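Local coordinates for protein glucosamine--fructose-6-phosphate aminotransferase [isomerizing] (Francisella tularensis subsp. tularensis, PDB 3TBF) that probably converts fructose 6-phosphate and glutamine to glucosamine 6-phosphate, the C-terminal sugar-phosphate domain being the part represented in this structure, at residues Thr153-Glu158 with Ser163-Thr168; Gly63-Ala68 with Val106-Ser111; Tyr19-Ala24 with Pro343-Ser348. One frame throughout, in Å; residues are numbered along the deposited sequence.

Interaction 1: residues Thr153-Glu158 with Ser163-Thr168; sequences TKAGVE and STKAFT
Glu158 and Lys165 run antiparallel to one another, each carrying its polar end to the backbone of the other segment. Thr164 stands at the N-cap position of helix 165-184, but its side chain makes no capping bond; Glu158, from the preceding loop, supplies the acceptor for amides at the helix start. Its OE2 accepts from Ala166 N at 2.8 Å, with an N-H...O angle of 157°, and from Thr164 N at 3.0 Å. The two amides approach from opposite faces of the carboxylate plane, so a single oxygen is gripped from above and below. Lys165 N, although near OE2, is poorly aimed and makes no bond.

The exchange is completed by the lysine. NZ forms a salt bridge with Glu20, which meets its charge, and also bonds a neutral acceptor, Val157 O, at 3.1 Å from above the carbonyl plane. CG lies between the backbone N and carbonyl carbon (chi1 69°), and from there the extended chain runs back along the loop. A weak approach to Ala155 O is doubtful. Ala155 CB packs 4.0 Å from Lys165 CG, against the aliphatic part of the chain.

The loop 153-158 thus wraps the N-terminal end of helix 165-184 directly after strand 149-152. Asn137 holds the loop at Thr153, Ala155 and Gly156, while helices 13-19, 63-80 and 335-355 pack on the side chains of 163-168.

Interaction 2: residues Gly63-Ala68 with Val106-Ser111; sequences GTSYNA and VSISQS
The packing of Ser65 on Ile108 belongs to the five-stranded parallel sheet of the SIS domain, of order 2-1-3-4-5, where the first turn of helix 63-80 lies against strand 103-109. The helix follows strand 56-61, the neighbour of 103-109 in the sheet. Ser65 CB sits 3.5 Å from Ile108 O and 3.7 Å from Ile108 CG2. That methyl, anti to the backbone N of Ile108, is thereby brought against the serine, while the other branch passes further along the helix to place CD1 3.6 Å from Ser65 O. The contact is one of close van der Waals packing between a small residue and a branched one. Ser65 OG finds its partner in Gln170 instead.

After Ile108 the chain leads into Ser109-Gln110-Ser111. In related synthases this turn, together with the start of the helix, lines the sugar-phosphate site, and the same role is probable here. Ser109 OG is bonded by the amide of the following Gly112 and pairs with Thr114 OG1.

Strand 103-109 lies between strands 56-61 and 129-136. Ile108 also touches Ile59 and Ala61, and helix 165-184 closes over the pair through Gln170, while Phe167 and Leu171 pack on Ala68.

Interaction 3: residues Tyr19-Ala24 with Pro343-Ser348; sequences YEQPEA and PLQLLS
Gln21 and Gln345 face each other, and their amides lie side by side as a reciprocal pair joined by two hydrogen bonds. Gln21 NE2 donates to Gln345 OE1 at 2.8 Å, in the carbonyl plane and on a lone pair. In return, Gln345 NE2 donates to Gln21 OE1 at 3.0 Å, here somewhat tilted from the carbonyl plane. With the two amides nearly coplanar, their planes 26° apart, the pair forms a closed ring of donors and acceptors, and rotation of either group would cost both bonds.

In each glutamine CG stands anti to the carbonyl carbon, and the chain is extended from there, so two long arms bridge helices whose backbones stay well apart. Only the last torsions differ: chi3 is 117° in Gln21 and -38° in Gln345, and these turns bring each amide into nearly the same plane. Helix 21-30 lies near the N-terminus of the chain and helix 335-355 near its C-terminus, with residues 343-348 in the second SIS domain; the amide pair ties this N-terminal element to the double-SIS core.

Outside partners settle which way the Gln21 amide faces. Its NE2 also bonds Ile18 O, and its OE1 probably accepts from Thr168 OG1, giving both ends a second partner. Ser348 OG donates to Gln345 O at 3.0 Å, a bond back within its own helix. Ile18, on helix 13-19, packs against the Gln345 and Leu346 side chains.

Helix 165-184 is the common element. Interactions 1 and 2 lie with centres about 11 Å apart and touch through Phe167, whose CE1 packs 3.6 Å from Ala68 N, and through Ser163 on Thr64. Interactions 1 and 3, with centres about 10 Å apart, are joined by two polar links, the salt bridge of Lys165 NZ with Glu20 OE1 (2.9 Å) and the probable hydrogen bond of Thr168 OG1 with Gln21 OE1 (2.8 Å). Interactions 2 and 3 do not touch, their nearest atoms being about 8 Å apart. By analogy with related synthases, interaction 2 borders the sugar-phosphate site; Lys248 bonds both Thr64 OG1 and Ser163 O, bringing interaction 1 close to the same region.

Interaction 1: residues Thr153-Glu158 with Ser163-Thr168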
loop_
_atom_site.group_PDB
_atom_site.type_symbol
_atom_site.label_atom_id
_atom_site.label_comp_id
_atom_site.label_asym_id
_atom_site.label_seq_id
_atom_site.Cartn_x
_atom_site.Cartn_y
_atom_site.Cartn_z
ATOM N N THR A 153 4.946 3.611 -24.726
ATOM C CA THR A 153 4.807 5.012 -24.443
ATOM C C THR A 153 5.766 5.769 -25.361
ATOM O O THR A 153 6.637 5.189 -25.951
ATOM C CB THR A 153 5.151 5.301 -22.975
ATOM O OG1 THR A 153 6.483 4.809 -22.703
ATOM C CG2 THR A 153 4.140 4.614 -22.034
ATOM N N LYS A 154 5.557 7.062 -25.537
ATOM C CA LYS A 154 6.476 7.866 -26.312
ATOM C C LYS A 154 6.992 8.934 -25.409
ATOM O O LYS A 154 6.745 10.105 -25.643
ATOM C CB LYS A 154 5.797 8.558 -27.450
ATOM C CG LYS A 154 5.019 7.688 -28.408
ATOM C CD LYS A 154 5.678 6.408 -28.695
ATOM C CE LYS A 154 5.415 5.997 -30.066
ATOM N NZ LYS A 154 5.230 4.559 -30.177
ATOM N N ALA A 155 7.660 8.543 -24.347
ATOM C CA ALA A 155 8.215 9.513 -23.451
ATOM C C ALA A 155 9.564 10.083 -23.946
ATOM O O ALA A 155 9.934 11.181 -23.520
ATOM C CB ALA A 155 8.337 8.929 -22.052
ATOM N N GLY A 156 10.273 9.404 -24.851
ATOM C CA GLY A 156 11.663 9.766 -25.158
ATOM C C GLY A 156 12.525 9.415 -23.964
ATOM O O GLY A 156 12.105 8.645 -23.144
ATOM N N VAL A 157 13.700 10.010 -23.834
ATOM C CA VAL A 157 14.666 9.614 -22.820
ATOM C C VAL A 157 14.566 10.530 -21.612
ATOM O O VAL A 157 14.286 11.734 -21.781
ATOM C CB VAL A 157 16.118 9.744 -23.405
ATOM C CG1 VAL A 157 17.143 9.198 -22.422
ATOM C CG2 VAL A 157 16.227 9.050 -24.781
ATOM N N GLU A 158 14.839 9.991 -20.423
ATOM C CA GLU A 158 14.878 10.765 -19.164
ATOM C C GLU A 158 16.271 10.862 -18.493
ATOM O O GLU A 158 16.900 9.854 -18.227
ATOM C CB GLU A 158 13.922 10.151 -18.131
ATOM C CG GLU A 158 12.458 10.517 -18.339
ATOM C CD GLU A 158 11.542 10.050 -17.207
ATOM O OE1 GLU A 158 11.992 9.249 -16.348
ATOM O OE2 GLU A 158 10.367 10.489 -17.170
ATOM N N SER A 163 11.508 10.427 -12.374
ATOM C CA SER A 163 10.832 10.310 -13.628
ATOM C C SER A 163 9.558 11.203 -13.611
ATOM O O SER A 163 8.825 11.311 -12.599
ATOM C CB SER A 163 10.494 8.872 -13.886
ATOM O OG SER A 163 9.321 8.595 -13.185
ATOM N N THR A 164 9.317 11.853 -14.738
ATOM C CA THR A 164 8.198 12.759 -14.882
ATOM C C THR A 164 7.380 12.313 -16.074
ATOM O O THR A 164 6.316 11.712 -15.924
ATOM C CB THR A 164 8.658 14.219 -15.034
ATOM O OG1 THR A 164 9.583 14.330 -16.133
ATOM C CG2 THR A 164 9.298 14.725 -13.727
ATOM N N LYS A 165 7.890 12.560 -17.268
ATOM C CA LYS A 165 7.122 12.223 -18.442
ATOM C C LYS A 165 6.888 10.727 -18.616
ATOM O O LYS A 165 5.924 10.321 -19.249
ATOM C CB LYS A 165 7.744 12.858 -19.662
ATOM C CG LYS A 165 9.046 12.266 -20.036
ATOM C CD LYS A 165 9.780 13.098 -20.998
ATOM C CE LYS A 165 11.064 12.364 -21.406
ATOM N NZ LYS A 165 11.616 12.898 -22.703
ATOM N N ALA A 166 7.731 9.889 -18.026
ATOM C CA ALA A 166 7.498 8.440 -18.050
ATOM C C ALA A 166 6.255 8.073 -17.237
ATOM O O ALA A 166 5.572 7.128 -17.575
ATOM C CB ALA A 166 8.671 7.713 -17.514
ATOM N N PHE A 167 5.973 8.803 -16.165
ATOM C CA PHE A 167 4.826 8.518 -15.372
ATOM C C PHE A 167 3.526 8.936 -16.039
ATOM O O PHE A 167 2.587 8.156 -16.098
ATOM C CB PHE A 167 4.932 9.208 -14.028
ATOM C CG PHE A 167 3.718 9.027 -13.165
ATOM C CD1 PHE A 167 3.481 7.840 -12.535
ATOM C CD2 PHE A 167 2.840 10.058 -12.974
ATOM C CE1 PHE A 167 2.354 7.687 -11.692
ATOM C CE2 PHE A 167 1.723 9.932 -12.148
ATOM C CZ PHE A 167 1.450 8.746 -11.538
ATOM N N THR A 168 3.475 10.160 -16.554
ATOM C CA THR A 168 2.279 10.634 -17.196
ATOM C C THR A 168 1.950 9.872 -18.471
ATOM O O THR A 168 0.791 9.566 -18.679
ATOM C CB THR A 168 2.328 12.133 -17.425
ATOM O OG1 THR A 168 3.553 12.485 -18.080
ATOM C CG2 THR A 168 2.168 12.864 -16.085
#

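Interaction 2: residues Gly63-Ala68 with Val106-Ser111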
loop_
_atom_site.group_PDB
_atom_site.type_symbol
_atom_site.label_atom_id
_atom_site.label_comp_id
_atom_site.label_asym_id
_atom_site.label_seq_id
_atom_site.Cartn_x
_atom_site.Cartn_y
_atom_site.Cartn_z
ATOM N N GLY A 63 8.123 1.183 -7.964
ATOM C CA GLY A 63 8.317 2.593 -7.863
ATOM C C GLY A 63 7.210 3.360 -8.520
ATOM O O GLY A 63 6.059 3.074 -8.367
ATOM N N THR A 64 7.594 4.327 -9.319
ATOM C CA THR A 64 6.681 5.192 -10.005
ATOM C C THR A 64 5.741 4.436 -10.932
ATOM O O THR A 64 4.562 4.820 -11.068
ATOM C CB THR A 64 7.508 6.206 -10.812
ATOM O OG1 THR A 64 7.918 7.234 -9.915
ATOM C CG2 THR A 64 6.725 6.828 -11.892
ATOM N N SER A 65 6.255 3.399 -11.589
ATOM C CA SER A 65 5.439 2.570 -12.454
ATOM C C SER A 65 4.361 1.801 -11.648
ATOM O O SER A 65 3.240 1.573 -12.107
ATOM C CB SER A 65 6.349 1.620 -13.247
ATOM O OG SER A 65 7.264 2.384 -14.102
ATOM N N TYR A 66 4.665 1.462 -10.410
ATOM C CA TYR A 66 3.671 0.847 -9.582
ATOM C C TYR A 66 2.598 1.864 -9.207
ATOM O O TYR A 66 1.409 1.547 -9.255
ATOM C CB TYR A 66 4.324 0.193 -8.368
ATOM C CG TYR A 66 3.419 -0.226 -7.263
ATOM C CD1 TYR A 66 2.734 -1.416 -7.335
ATOM C CD2 TYR A 66 3.287 0.558 -6.135
ATOM C CE1 TYR A 66 1.915 -1.823 -6.310
ATOM C CE2 TYR A 66 2.477 0.186 -5.092
ATOM C CZ TYR A 66 1.799 -1.005 -5.178
ATOM O OH TYR A 66 0.979 -1.360 -4.139
ATOM N N ASN A 67 2.994 3.089 -8.897
ATOM C CA ASN A 67 2.009 4.132 -8.672
ATOM C C ASN A 67 1.096 4.356 -9.883
ATOM O O ASN A 67 -0.103 4.555 -9.728
ATOM C CB ASN A 67 2.707 5.405 -8.266
ATOM C CG ASN A 67 3.463 5.248 -6.967
ATOM O OD1 ASN A 67 3.161 4.374 -6.192
ATOM N ND2 ASN A 67 4.503 6.053 -6.766
ATOM N N ALA A 68 1.629 4.224 -11.097
ATOM C CA ALA A 68 0.760 4.368 -12.259
ATOM C C ALA A 68 -0.251 3.233 -12.300
ATOM O O ALA A 68 -1.434 3.448 -12.551
ATOM C CB ALA A 68 1.595 4.441 -13.603
ATOM N N VAL A 106 0.441 -7.924 -16.723
ATOM C CA VAL A 106 0.790 -6.631 -17.268
ATOM C C VAL A 106 1.942 -6.095 -16.448
ATOM O O VAL A 106 1.833 -5.976 -15.219
ATOM C CB VAL A 106 -0.345 -5.669 -17.148
ATOM C CG1 VAL A 106 0.096 -4.225 -17.585
ATOM C CG2 VAL A 106 -1.509 -6.152 -17.951
ATOM N N SER A 107 3.071 -5.828 -17.101
ATOM C CA SER A 107 4.163 -5.146 -16.445
ATOM C C SER A 107 4.307 -3.694 -16.950
ATOM O O SER A 107 3.876 -3.323 -18.045
ATOM C CB SER A 107 5.444 -5.918 -16.644
ATOM O OG SER A 107 5.774 -6.025 -17.990
ATOM N N ILE A 108 4.789 -2.830 -16.082
ATOM C CA ILE A 108 4.982 -1.459 -16.465
ATOM C C ILE A 108 6.421 -1.108 -16.174
ATOM O O ILE A 108 6.879 -1.323 -15.070
ATOM C CB ILE A 108 4.083 -0.533 -15.657
ATOM C CG1 ILE A 108 2.601 -0.975 -15.748
ATOM C CG2 ILE A 108 4.228 0.899 -16.177
ATOM C CD1 ILE A 108 1.669 -0.208 -14.836
ATOM N N SER A 109 7.128 -0.585 -17.168
ATOM C CA SER A 109 8.517 -0.218 -16.981
ATOM C C SER A 109 8.996 0.794 -17.999
ATOM O O SER A 109 8.790 0.624 -19.195
ATOM C CB SER A 109 9.386 -1.421 -17.125
ATOM O OG SER A 109 10.714 -1.080 -16.838
ATOM N N GLN A 110 9.682 1.824 -17.534
ATOM C CA GLN A 110 10.270 2.789 -18.451
ATOM C C GLN A 110 11.381 2.115 -19.273
ATOM O O GLN A 110 11.330 2.096 -20.470
ATOM C CB GLN A 110 10.834 3.998 -17.703
ATOM C CG GLN A 110 11.250 5.162 -18.631
ATOM C CD GLN A 110 12.511 4.876 -19.431
ATOM O OE1 GLN A 110 13.533 4.433 -18.877
ATOM N NE2 GLN A 110 12.456 5.120 -20.750
ATOM N N SER A 111 12.370 1.557 -18.593
ATOM C CA SER A 111 13.547 1.018 -19.238
ATOM C C SER A 111 13.329 -0.315 -19.894
ATOM O O SER A 111 14.080 -0.686 -20.768
ATOM C CB SER A 111 14.659 0.818 -18.173
ATOM O OG SER A 111 14.296 -0.170 -17.235
#

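Interaction 3: residues Tyr19-Ala24 with Pro343-Ser348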
loop_
_atom_site.group_PDB
_atom_site.type_symbol
_atom_site.label_atom_id
_atom_site.label_comp_id
_atom_site.label_asym_id
_atom_site.label_seq_id
_atom_site.Cartn_x
_atom_site.Cartn_y
_atom_site.Cartn_z
ATOM N N TYR A 19 8.382 19.880 -18.881
ATOM C CA TYR A 19 7.802 20.690 -19.955
ATOM C C TYR A 19 7.629 19.971 -21.266
ATOM O O TYR A 19 6.987 20.524 -22.115
ATOM C CB TYR A 19 8.578 21.975 -20.193
ATOM C CG TYR A 19 8.135 23.063 -19.266
ATOM C CD1 TYR A 19 8.614 23.133 -17.979
ATOM C CD2 TYR A 19 7.247 24.033 -19.684
ATOM C CE1 TYR A 19 8.221 24.153 -17.122
ATOM C CE2 TYR A 19 6.861 25.060 -18.847
ATOM C CZ TYR A 19 7.361 25.115 -17.557
ATOM O OH TYR A 19 6.951 26.106 -16.682
ATOM N N GLU A 20 8.155 18.753 -21.418
ATOM C CA GLU A 20 7.886 17.957 -22.619
ATOM C C GLU A 20 6.580 17.182 -22.507
ATOM O O GLU A 20 6.158 16.513 -23.425
ATOM C CB GLU A 20 8.976 16.929 -22.806
ATOM C CG GLU A 20 10.261 17.404 -23.431
ATOM C CD GLU A 20 11.218 16.222 -23.704
ATOM O OE1 GLU A 20 11.919 15.758 -22.772
ATOM O OE2 GLU A 20 11.247 15.745 -24.856
ATOM N N GLN A 21 5.923 17.233 -21.361
ATOM C CA GLN A 21 4.815 16.318 -21.133
ATOM C C GLN A 21 3.642 16.532 -22.039
ATOM O O GLN A 21 3.010 15.610 -22.450
ATOM C CB GLN A 21 4.402 16.325 -19.651
ATOM C CG GLN A 21 5.402 15.572 -18.817
ATOM C CD GLN A 21 5.114 15.606 -17.384
ATOM O OE1 GLN A 21 4.857 14.555 -16.733
ATOM N NE2 GLN A 21 5.236 16.790 -16.822
ATOM N N PRO A 22 3.336 17.761 -22.372
ATOM C CA PRO A 22 2.245 17.937 -23.349
ATOM C C PRO A 22 2.505 17.274 -24.697
ATOM O O PRO A 22 1.620 16.657 -25.239
ATOM C CB PRO A 22 2.161 19.459 -23.505
ATOM C CG PRO A 22 2.603 19.937 -22.196
ATOM C CD PRO A 22 3.789 19.050 -21.853
ATOM N N GLU A 23 3.711 17.403 -25.212
ATOM C CA GLU A 23 4.126 16.692 -26.435
ATOM C C GLU A 23 4.101 15.163 -26.187
ATOM O O GLU A 23 3.510 14.387 -26.938
ATOM C CB GLU A 23 5.533 17.185 -26.847
ATOM C CG GLU A 23 6.054 16.657 -28.172
ATOM C CD GLU A 23 7.585 16.887 -28.382
ATOM O OE1 GLU A 23 8.159 17.754 -27.645
ATOM O OE2 GLU A 23 8.194 16.186 -29.262
ATOM N N ALA A 24 4.704 14.738 -25.102
ATOM C CA ALA A 24 4.811 13.310 -24.808
ATOM C C ALA A 24 3.458 12.647 -24.647
ATOM O O ALA A 24 3.194 11.570 -25.185
ATOM C CB ALA A 24 5.638 13.091 -23.548
ATOM N N PRO A 343 1.734 19.766 -11.020
ATOM C CA PRO A 343 2.078 20.644 -9.950
ATOM C C PRO A 343 2.948 19.957 -8.930
ATOM O O PRO A 343 3.793 20.599 -8.308
ATOM C CB PRO A 343 0.705 20.968 -9.281
ATOM C CG PRO A 343 -0.357 20.561 -10.206
ATOM C CD PRO A 343 0.279 19.819 -11.336
ATOM N N LEU A 344 2.707 18.665 -8.712
ATOM C CA LEU A 344 3.431 17.954 -7.724
ATOM C C LEU A 344 4.846 17.747 -8.244
ATOM O O LEU A 344 5.814 17.767 -7.482
ATOM C CB LEU A 344 2.709 16.657 -7.421
ATOM C CG LEU A 344 1.243 16.757 -6.947
ATOM C CD1 LEU A 344 0.692 15.378 -6.493
ATOM C CD2 LEU A 344 1.113 17.770 -5.808
ATOM N N GLN A 345 5.012 17.589 -9.549
ATOM C CA GLN A 345 6.376 17.427 -10.079
ATOM C C GLN A 345 7.086 18.741 -9.938
ATOM O O GLN A 345 8.251 18.758 -9.590
ATOM C CB GLN A 345 6.406 17.021 -11.534
ATOM C CG GLN A 345 5.649 15.802 -11.843
ATOM C CD GLN A 345 5.417 15.619 -13.322
ATOM O OE1 GLN A 345 5.175 16.580 -14.072
ATOM N NE2 GLN A 345 5.526 14.370 -13.766
ATOM N N LEU A 346 6.393 19.840 -10.226
ATOM C CA LEU A 346 7.006 21.163 -10.149
ATOM C C LEU A 346 7.381 21.509 -8.706
ATOM O O LEU A 346 8.424 22.103 -8.435
ATOM C CB LEU A 346 6.083 22.210 -10.731
ATOM C CG LEU A 346 5.955 22.260 -12.267
ATOM C CD1 LEU A 346 4.951 23.338 -12.757
ATOM C CD2 LEU A 346 7.258 22.539 -12.925
ATOM N N LEU A 347 6.564 21.073 -7.779
ATOM C CA LEU A 347 6.817 21.304 -6.394
ATOM C C LEU A 347 8.087 20.643 -6.019
ATOM O O LEU A 347 8.917 21.221 -5.309
ATOM C CB LEU A 347 5.692 20.748 -5.544
ATOM C CG LEU A 347 5.815 21.046 -4.017
ATOM C CD1 LEU A 347 5.954 22.551 -3.697
ATOM C CD2 LEU A 347 4.664 20.425 -3.226
ATOM N N SER A 348 8.254 19.414 -6.463
ATOM C CA SER A 348 9.406 18.674 -6.033
ATOM C C SER A 348 10.649 19.229 -6.688
ATOM O O SER A 348 11.708 19.237 -6.073
ATOM C CB SER A 348 9.276 17.158 -6.302
ATOM O OG SER A 348 9.537 16.891 -7.679
#